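Local atomic coordinates of hydrogenase maturation factor (Thermoanaerobacter tengcongensis, PDB entry 3VTI), a protein that probably transfers the carbamoyl group of carbamoyl phosphate, with ATP, to the C-terminal cysteine of HypE during maturation of [NiFe] hydrogenases. Residues F252-R257 with D302-M307; E334-K339 with L430-A435; K550-A555 with V610-L615. All coordinates share one frame; numbering follows the deposited sequence.

Contact 1: residues F252-R257 with D302-M307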
loop_
_atom_site.group_PDB
_atom_site.type_symbol
_atom_site.label_atom_id
_atom_site.label_comp_id
_atom_site.label_asym_id
_atom_site.label_seq_id
_atom_site.Cartn_x
_atom_site.Cartn_y
_atom_site.Cartn_z
ATOM N N PHE A 252 -26.414 51.697 -4.024
ATOM C CA PHE A 252 -27.645 51.771 -4.771
ATOM C C PHE A 252 -27.532 52.819 -5.846
ATOM O O PHE A 252 -26.880 53.852 -5.660
ATOM C CB PHE A 252 -28.812 52.131 -3.851
ATOM C CG PHE A 252 -29.217 51.024 -2.914
ATOM C CD1 PHE A 252 -29.340 49.715 -3.369
ATOM C CD2 PHE A 252 -29.499 51.297 -1.582
ATOM C CE1 PHE A 252 -29.721 48.701 -2.506
ATOM C CE2 PHE A 252 -29.875 50.291 -0.715
ATOM C CZ PHE A 252 -29.986 48.994 -1.173
ATOM N N ALA A 253 -28.166 52.540 -6.982
ATOM C CA ALA A 253 -28.375 53.539 -8.010
ATOM C C ALA A 253 -29.556 54.373 -7.573
ATOM O O ALA A 253 -30.380 53.923 -6.781
ATOM C CB ALA A 253 -28.669 52.882 -9.343
ATOM N N VAL A 254 -29.634 55.588 -8.102
ATOM C CA VAL A 254 -30.683 56.526 -7.747
ATOM C C VAL A 254 -31.280 57.107 -9.020
ATOM O O VAL A 254 -30.556 57.409 -9.973
ATOM C CB VAL A 254 -30.132 57.661 -6.828
ATOM C CG1 VAL A 254 -31.155 58.768 -6.622
ATOM C CG2 VAL A 254 -29.695 57.096 -5.468
ATOM N N MET A 255 -32.601 57.244 -9.050
ATOM C CA MET A 255 -33.248 57.910 -10.168
ATOM C C MET A 255 -33.571 59.337 -9.778
ATOM O O MET A 255 -34.144 59.578 -8.716
ATOM C CB MET A 255 -34.513 57.167 -10.631
ATOM C CG MET A 255 -35.244 57.842 -11.811
ATOM S SD MET A 255 -36.738 56.986 -12.344
ATOM C CE MET A 255 -36.059 55.627 -13.273
ATOM N N MET A 256 -33.199 60.271 -10.655
ATOM C CA MET A 256 -33.550 61.684 -10.507
ATOM C C MET A 256 -34.368 62.194 -11.715
ATOM O O MET A 256 -34.303 61.620 -12.798
ATOM C CB MET A 256 -32.286 62.521 -10.262
ATOM C CG MET A 256 -31.595 62.175 -8.958
ATOM S SD MET A 256 -30.095 63.110 -8.651
ATOM C CE MET A 256 -29.340 62.105 -7.366
ATOM N N ARG A 257 -35.121 63.278 -11.516
ATOM C CA ARG A 257 -36.155 63.719 -12.463
ATOM C C ARG A 257 -35.615 64.335 -13.755
ATOM O O ARG A 257 -36.229 64.208 -14.816
ATOM C CB ARG A 257 -37.125 64.685 -11.771
ATOM C CG ARG A 257 -36.528 66.061 -11.451
ATOM C CD ARG A 257 -37.114 66.705 -10.183
ATOM N NE ARG A 257 -38.540 66.964 -10.329
ATOM C CZ ARG A 257 -39.497 66.345 -9.645
ATOM N NH1 ARG A 257 -39.197 65.427 -8.732
ATOM N NH2 ARG A 257 -40.766 66.668 -9.870
ATOM N N ASP A 302 -16.935 58.021 -3.423
ATOM C CA ASP A 302 -17.008 59.360 -4.009
ATOM C C ASP A 302 -17.818 59.407 -5.314
ATOM O O ASP A 302 -17.827 60.432 -5.996
ATOM C CB ASP A 302 -15.598 59.952 -4.213
ATOM C CG ASP A 302 -14.808 59.269 -5.337
ATOM O OD1 ASP A 302 -15.047 58.081 -5.620
ATOM O OD2 ASP A 302 -13.925 59.919 -5.930
ATOM N N THR A 303 -18.487 58.299 -5.646
ATOM C CA THR A 303 -19.300 58.202 -6.865
ATOM C C THR A 303 -20.722 57.773 -6.571
ATOM O O THR A 303 -21.001 57.134 -5.554
ATOM C CB THR A 303 -18.733 57.189 -7.902
ATOM O OG1 THR A 303 -18.515 55.930 -7.257
ATOM C CG2 THR A 303 -17.442 57.677 -8.516
ATOM N N LEU A 304 -21.613 58.100 -7.502
ATOM C CA LEU A 304 -23.009 57.735 -7.401
ATOM C C LEU A 304 -23.530 57.370 -8.782
ATOM O O LEU A 304 -23.277 58.085 -9.753
ATOM C CB LEU A 304 -23.811 58.908 -6.841
ATOM C CG LEU A 304 -25.331 58.766 -6.752
ATOM C CD1 LEU A 304 -25.698 57.684 -5.753
ATOM C CD2 LEU A 304 -25.977 60.111 -6.383
ATOM N N GLY A 305 -24.251 56.255 -8.857
ATOM C CA GLY A 305 -24.941 55.854 -10.075
ATOM C C GLY A 305 -26.307 56.510 -10.184
ATOM O O GLY A 305 -27.182 56.266 -9.361
ATOM N N VAL A 306 -26.485 57.349 -11.199
ATOM C CA VAL A 306 -27.721 58.091 -11.398
ATOM C C VAL A 306 -28.349 57.717 -12.739
ATOM O O VAL A 306 -27.654 57.586 -13.741
ATOM C CB VAL A 306 -27.467 59.617 -11.382
ATOM C CG1 VAL A 306 -28.782 60.390 -11.555
ATOM C CG2 VAL A 306 -26.742 60.046 -10.096
ATOM N N MET A 307 -29.662 57.542 -12.754
ATOM C CA MET A 307 -30.379 57.341 -14.004
ATOM C C MET A 307 -31.521 58.361 -14.107
ATOM O O MET A 307 -31.984 58.901 -13.086
ATOM C CB MET A 307 -30.911 55.904 -14.099
ATOM C CG MET A 307 -32.111 55.619 -13.178
ATOM S SD MET A 307 -32.652 53.900 -13.079
ATOM C CE MET A 307 -32.361 53.370 -14.800
HETATM O O HOH W 1 -24.501 54.409 -6.753
#
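Met307 lays its thioether over the side chain of Met255, the two chains crossing at a slant: CE of Met255 lies 3.8 Å from SD of Met307, and CB of Met255 is equally near CG of Met307. Met255 leaves with CG anti to its backbone N (chi1 180°) and bends only at its last torsion, which folds the methyl back onto Met307. Shortening Met255 to an alanine is likely to leave the sulfur of Met307 without this methyl partner and open a gap on their face of the sheet. On the other face, CD1 of Leu304 packs against CG2 of Val254. Met256, outstretched beyond CG, sends its CE tip to tip at CD2 of Leu304, while its sulfur passes Val306 CG1 nearly at a right angle. Parallel pairing of the two strands, Val254 with Val306 and Met255 with Met307, sets the register. Val254 N donates to Gly305 O at 2.8 Å, Met307 N to Val254 O at 2.9 Å, and Met256 N to Met307 O at 3.0 Å. Where the strands part, a water donates to Phe252 O and accepts from Gly305 N, extending the ladder by one rung. Val262 of helix 259-265 packs on Val306, and Tyr265 of the same helix on Met256. Ile325 touches Met255, and Met327 touches Met307. Strands 254-255 and 303-307 are thus an inner parallel strand pair, flanked by antiparallel strands 325-329 and 283-287, of the mixed sheet in the YrdC-like (Sua5/YciO/YrdC) domain.

Contact 2: residues E334-K339 with L430-A435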
loop_
_atom_site.group_PDB
_atom_site.type_symbol
_atom_site.label_atom_id
_atom_site.label_comp_id
_atom_site.label_asym_id
_atom_site.label_seq_id
_atom_site.Cartn_x
_atom_site.Cartn_y
_atom_site.Cartn_z
ATOM N N GLU A 334 -28.525 38.881 -5.513
ATOM C CA GLU A 334 -27.981 39.295 -6.821
ATOM C C GLU A 334 -28.334 38.398 -8.023
ATOM O O GLU A 334 -27.750 38.543 -9.109
ATOM C CB GLU A 334 -26.450 39.487 -6.740
ATOM C CG GLU A 334 -26.028 40.785 -6.085
ATOM C CD GLU A 334 -24.534 40.957 -6.043
ATOM O OE1 GLU A 334 -23.901 40.278 -5.207
ATOM O OE2 GLU A 334 -23.995 41.774 -6.838
ATOM N N GLU A 335 -29.291 37.480 -7.830
ATOM C CA GLU A 335 -29.767 36.648 -8.936
ATOM C C GLU A 335 -30.498 37.510 -9.988
ATOM O O GLU A 335 -30.739 38.700 -9.760
ATOM C CB GLU A 335 -30.660 35.507 -8.419
ATOM C CG GLU A 335 -32.117 35.881 -8.180
ATOM C CD GLU A 335 -32.309 36.693 -6.919
ATOM O OE1 GLU A 335 -31.600 36.416 -5.935
ATOM O OE2 GLU A 335 -33.169 37.598 -6.904
ATOM N N PRO A 336 -30.813 36.915 -11.156
ATOM C CA PRO A 336 -31.594 37.629 -12.155
ATOM C C PRO A 336 -32.808 38.335 -11.551
ATOM O O PRO A 336 -33.499 37.772 -10.690
ATOM C CB PRO A 336 -32.065 36.501 -13.069
ATOM C CG PRO A 336 -30.961 35.570 -13.064
ATOM C CD PRO A 336 -30.416 35.586 -11.652
ATOM N N ILE A 337 -33.074 39.545 -12.013
ATOM C CA ILE A 337 -34.247 40.251 -11.547
ATOM C C ILE A 337 -35.526 39.590 -12.011
ATOM O O ILE A 337 -35.560 38.928 -13.039
ATOM C CB ILE A 337 -34.249 41.704 -11.957
ATOM C CG1 ILE A 337 -34.244 41.834 -13.477
ATOM C CG2 ILE A 337 -33.083 42.399 -11.295
ATOM C CD1 ILE A 337 -34.670 43.176 -13.945
ATOM N N CYS A 338 -36.575 39.775 -11.228
ATOM C CA CYS A 338 -37.897 39.241 -11.549
ATOM C C CYS A 338 -38.480 39.910 -12.784
ATOM O O CYS A 338 -38.178 41.066 -13.075
ATOM C CB CYS A 338 -38.849 39.436 -10.374
ATOM S SG CYS A 338 -38.457 38.445 -8.940
ATOM N N LYS A 339 -39.330 39.187 -13.503
ATOM C CA LYS A 339 -39.937 39.738 -14.711
ATOM C C LYS A 339 -41.444 39.554 -14.777
ATOM O O LYS A 339 -42.135 40.343 -15.418
ATOM C CB LYS A 339 -39.273 39.158 -15.963
ATOM C CG LYS A 339 -39.802 37.810 -16.407
ATOM C CD LYS A 339 -39.114 37.384 -17.679
ATOM C CE LYS A 339 -39.691 36.100 -18.236
ATOM N NZ LYS A 339 -38.661 35.501 -19.121
ATOM N N LEU A 430 -22.877 33.310 -13.058
ATOM C CA LEU A 430 -23.356 31.962 -13.293
ATOM C C LEU A 430 -23.020 31.055 -12.125
ATOM O O LEU A 430 -22.107 30.228 -12.201
ATOM C CB LEU A 430 -22.756 31.412 -14.577
ATOM C CG LEU A 430 -23.212 32.059 -15.881
ATOM C CD1 LEU A 430 -22.444 31.443 -17.030
ATOM C CD2 LEU A 430 -24.708 31.873 -16.081
ATOM N N ASP A 431 -23.752 31.233 -11.031
ATOM C CA ASP A 431 -23.514 30.477 -9.809
ATOM C C ASP A 431 -24.817 30.112 -9.106
ATOM O O ASP A 431 -24.819 29.853 -7.908
ATOM C CB ASP A 431 -22.588 31.257 -8.863
ATOM C CG ASP A 431 -23.241 32.519 -8.291
ATOM O OD1 ASP A 431 -24.315 32.949 -8.777
ATOM O OD2 ASP A 431 -22.659 33.091 -7.340
ATOM N N ASN A 432 -25.922 30.104 -9.850
ATOM C CA ASN A 432 -27.223 29.701 -9.305
ATOM C C ASN A 432 -28.171 29.196 -10.385
ATOM O O ASN A 432 -28.079 29.613 -11.537
ATOM C CB ASN A 432 -27.876 30.845 -8.511
ATOM C CG ASN A 432 -27.990 32.122 -9.315
ATOM O OD1 ASN A 432 -27.006 32.848 -9.503
ATOM N ND2 ASN A 432 -29.191 32.402 -9.804
ATOM N N GLU A 433 -29.078 28.303 -9.999
ATOM C CA GLU A 433 -30.071 27.728 -10.907
ATOM C C GLU A 433 -30.776 28.788 -11.746
ATOM O O GLU A 433 -30.899 28.631 -12.957
ATOM C CB GLU A 433 -31.099 26.891 -10.130
ATOM C CG GLU A 433 -32.271 26.358 -10.990
ATOM C CD GLU A 433 -33.322 25.570 -10.200
ATOM O OE1 GLU A 433 -33.151 25.394 -8.967
ATOM O OE2 GLU A 433 -34.318 25.114 -10.824
ATOM N N LYS A 434 -31.227 29.863 -11.101
ATOM C CA LYS A 434 -31.981 30.914 -11.788
ATOM C C LYS A 434 -31.172 31.603 -12.881
ATOM O O LYS A 434 -31.683 31.829 -13.973
ATOM C CB LYS A 434 -32.564 31.935 -10.805
ATOM C CG LYS A 434 -33.710 32.747 -11.401
ATOM C CD LYS A 434 -34.493 33.521 -10.352
ATOM C CE LYS A 434 -35.449 34.490 -11.030
ATOM N NZ LYS A 434 -36.059 35.471 -10.077
ATOM N N ALA A 435 -29.908 31.912 -12.584
ATOM C CA ALA A 435 -28.984 32.509 -13.556
ATOM C C ALA A 435 -28.707 31.560 -14.729
ATOM O O ALA A 435 -28.633 31.997 -15.877
ATOM C CB ALA A 435 -27.676 32.907 -12.879
HETATM O O HOH W 2 -35.146 37.646 -8.572
#
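Pro336 sets its ring against the first turn of helix 433-449, CG lying 3.7 Å from CA of Ala435 and CD 4.0 Å from CB of the same alanine. Beside it runs Lys434, whose aliphatic part slants across Glu335, with CD 4.0 Å from CG of Glu335. Its anti first torsion (chi1 -161°) and the extended chain beyond carry the ammonium past Glu335 to Pro336 O, where NZ makes a weak hydrogen bond of 3.5 Å, and NZ lies 4.0 Å from SG of Cys338. A water does more of the joining: it accepts from Lys434 NZ at 2.8 Å and donates to both Glu335 OE2 and Pro336 O, linking carboxylate, carbonyl and ammonium although the two charged groups stand 4.8 Å apart from OE2 to NZ. The bent chain of Glu335 turns its carboxylate to this water. Farther out, Glu343 forms the salt bridge that anchors Lys434 NZ and also accepts from Lys339 N, while Asn331 donates to Glu335 O. Asn432 occupies the N-cap position of the helix. The loop between strand 325-329 and helix 341-347 therefore meets the start of helix 433-449, whose Tyr438 also touches Pro336; helix 341-347 backs Cys338, and the contact joins the YrdC-like part to the Kae1-like part of the chain.

Contact 3: residues K550-A555 with V610-L615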
loop_
_atom_site.group_PDB
_atom_site.type_symbol
_atom_site.label_atom_id
_atom_site.label_comp_id
_atom_site.label_asym_id
_atom_site.label_seq_id
_atom_site.Cartn_x
_atom_site.Cartn_y
_atom_site.Cartn_z
ATOM N N LYS A 550 -12.645 38.000 3.668
ATOM C CA LYS A 550 -11.801 38.454 4.769
ATOM C C LYS A 550 -10.416 38.789 4.219
ATOM O O LYS A 550 -9.516 37.944 4.183
ATOM C CB LYS A 550 -11.729 37.392 5.869
ATOM C CG LYS A 550 -13.077 37.050 6.476
ATOM C CD LYS A 550 -12.932 36.078 7.629
ATOM C CE LYS A 550 -14.263 35.888 8.372
ATOM N NZ LYS A 550 -14.082 35.127 9.659
ATOM N N ILE A 551 -10.264 40.039 3.785
ATOM C CA ILE A 551 -9.093 40.472 3.020
ATOM C C ILE A 551 -7.823 40.614 3.859
ATOM O O ILE A 551 -6.730 40.667 3.308
ATOM C CB ILE A 551 -9.374 41.738 2.158
ATOM C CG1 ILE A 551 -9.857 42.903 3.018
ATOM C CG2 ILE A 551 -10.416 41.426 1.090
ATOM C CD1 ILE A 551 -9.617 44.262 2.393
ATOM N N TYR A 552 -7.962 40.639 5.184
ATOM C CA TYR A 552 -6.789 40.562 6.065
ATOM C C TYR A 552 -6.007 39.253 5.884
ATOM O O TYR A 552 -4.806 39.204 6.143
ATOM C CB TYR A 552 -7.151 40.819 7.545
ATOM C CG TYR A 552 -7.938 39.722 8.237
ATOM C CD1 TYR A 552 -9.340 39.766 8.300
ATOM C CD2 TYR A 552 -7.284 38.651 8.846
ATOM C CE1 TYR A 552 -10.071 38.756 8.942
ATOM C CE2 TYR A 552 -7.997 37.645 9.479
ATOM C CZ TYR A 552 -9.383 37.702 9.530
ATOM O OH TYR A 552 -10.066 36.698 10.170
ATOM N N ARG A 553 -6.699 38.206 5.437
ATOM C CA ARG A 553 -6.067 36.933 5.093
ATOM C C ARG A 553 -5.202 37.058 3.839
ATOM O O ARG A 553 -4.118 36.471 3.765
ATOM C CB ARG A 553 -7.114 35.846 4.874
ATOM C CG ARG A 553 -7.906 35.458 6.110
ATOM C CD ARG A 553 -8.948 34.404 5.759
ATOM N NE ARG A 553 -8.330 33.130 5.392
ATOM C CZ ARG A 553 -8.164 32.112 6.234
ATOM N NH1 ARG A 553 -8.589 32.207 7.487
ATOM N NH2 ARG A 553 -7.581 30.995 5.820
ATOM N N THR A 554 -5.699 37.813 2.859
ATOM C CA THR A 554 -4.940 38.144 1.649
ATOM C C THR A 554 -3.650 38.902 2.007
ATOM O O THR A 554 -2.561 38.554 1.528
ATOM C CB THR A 554 -5.798 38.965 0.656
ATOM O OG1 THR A 554 -7.018 38.255 0.383
ATOM C CG2 THR A 554 -5.052 39.211 -0.644
ATOM N N ALA A 555 -3.782 39.916 2.864
ATOM C CA ALA A 555 -2.633 40.645 3.390
ATOM C C ALA A 555 -1.616 39.680 3.977
ATOM O O ALA A 555 -0.434 39.747 3.633
ATOM C CB ALA A 555 -3.066 41.657 4.433
ATOM N N VAL A 610 -8.365 50.268 6.102
ATOM C CA VAL A 610 -9.525 50.686 5.325
ATOM C C VAL A 610 -10.646 49.674 5.556
ATOM O O VAL A 610 -11.790 50.042 5.830
ATOM C CB VAL A 610 -9.218 50.782 3.793
ATOM C CG1 VAL A 610 -10.494 51.128 2.985
ATOM C CG2 VAL A 610 -8.118 51.789 3.515
ATOM N N ARG A 611 -10.297 48.396 5.475
ATOM C CA ARG A 611 -11.261 47.312 5.505
ATOM C C ARG A 611 -10.562 46.037 5.937
ATOM O O ARG A 611 -9.538 45.684 5.376
ATOM C CB ARG A 611 -11.807 47.099 4.093
ATOM C CG ARG A 611 -13.244 46.730 4.027
ATOM C CD ARG A 611 -14.083 47.966 3.847
ATOM N NE ARG A 611 -15.424 47.758 4.368
ATOM C CZ ARG A 611 -16.206 48.718 4.838
ATOM N NH1 ARG A 611 -15.796 49.965 4.870
ATOM N NH2 ARG A 611 -17.403 48.416 5.285
ATOM N N LYS A 612 -11.114 45.340 6.921
ATOM C CA LYS A 612 -10.592 44.037 7.327
ATOM C C LYS A 612 -11.402 42.942 6.620
ATOM O O LYS A 612 -10.867 41.903 6.239
ATOM C CB LYS A 612 -10.649 43.890 8.854
ATOM C CG LYS A 612 -9.443 43.188 9.473
ATOM C CD LYS A 612 -8.954 43.870 10.782
ATOM C CE LYS A 612 -7.858 43.046 11.499
ATOM N NZ LYS A 612 -8.402 41.813 12.190
ATOM N N GLU A 613 -12.692 43.209 6.424
ATOM C CA GLU A 613 -13.599 42.290 5.745
ATOM C C GLU A 613 -14.534 43.067 4.818
ATOM O O GLU A 613 -14.919 44.190 5.126
ATOM C CB GLU A 613 -14.405 41.505 6.778
ATOM C CG GLU A 613 -15.139 40.300 6.223
ATOM C CD GLU A 613 -16.097 39.700 7.223
ATOM O OE1 GLU A 613 -15.653 39.364 8.343
ATOM O OE2 GLU A 613 -17.294 39.563 6.882
ATOM N N VAL A 614 -14.886 42.471 3.683
ATOM C CA VAL A 614 -15.721 43.150 2.687
ATOM C C VAL A 614 -17.063 42.466 2.532
ATOM O O VAL A 614 -17.173 41.261 2.733
ATOM C CB VAL A 614 -15.039 43.255 1.281
ATOM C CG1 VAL A 614 -13.756 44.072 1.356
ATOM C CG2 VAL A 614 -14.793 41.878 0.666
ATOM N N LEU A 615 -18.082 43.239 2.173
ATOM C CA LEU A 615 -19.415 42.681 1.924
ATOM C C LEU A 615 -19.568 42.154 0.503
ATOM O O LEU A 615 -20.444 41.332 0.241
ATOM C CB LEU A 615 -20.502 43.706 2.245
ATOM C CG LEU A 615 -20.542 44.159 3.716
ATOM C CD1 LEU A 615 -21.410 45.403 3.854
ATOM C CD2 LEU A 615 -21.031 43.039 4.646
#
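Ile551 and Tyr552 form the close-packed side of this contact, gathered about the carbonyl of Lys612. The side chain of Ile551 slants across Arg611, its CD1 4.0 Å from Arg611 CB and also near the backbone oxygen of that residue, while its other branch, CG2, rests 4.3 Å from Val614 CG1. Tyr552 N gives Lys612 O a weak hydrogen bond of 3.3 Å, tying the first turn of helix 551-558 to the loop. With CG between backbone N and carbonyl carbon (chi1 71°), Tyr552 turns its ring beside Lys612, bringing CD1 3.6 Å from CG of the lysine. The lysine chain, bent at chi2 and again at its end, curls its ammonium over a ring face in a cation-pi contact, NZ standing 4.5 Å from the centroid and 12° off the normal. Arg553 CG lies over a ring face near the rim, and Tyr552 OH is hydrogen-bonded to Glu577, fixing the far end of the ring.

The looser side is at Lys550 and the exposed Glu613. Their chains run side by side in the same direction and touch through CG to CG and through Lys550 CE against Glu613 OE1, 3.7 Å apart; the charged ends stay 4.7 Å apart, from Lys550 NZ to Glu613 OE1. Lys550 NZ instead makes a salt bridge with Glu238 of a neighbouring chain. Arg611 leads away from the helix to a salt bridge with Glu623 of helix 619-627. Helices 597-607 and 619-627, which bracket the 610-615 loop, supply Ala605 and Ala620 against Ile551, and Phe569 of helix 567-571 meets Tyr552, placing the start of helix 551-558 among three helices.

Overall arrangement
The three contacts follow one another along the chain without touching. Contacts 1 and 2 both approach the magnesium-binding residues of the YrdC-like part: the side chain of Phe252 is about 8 Å from that of Ser329 and that of Met307 about 9 Å from that of Asp367, while the side chain of Pro336 comes within about 6 Å of that of Asp367 and that of Glu335 within about 7 Å of that of Ser329. Their centres are about 23 Å apart. Contact 2 also reaches into the Kae1-like part, to which contact 3 belongs; these two have centres about 27 Å apart but nearest atoms only about 7 Å. Contact 3 lies away from the metal sites, its centre likewise about 27 Å from that of contact 1.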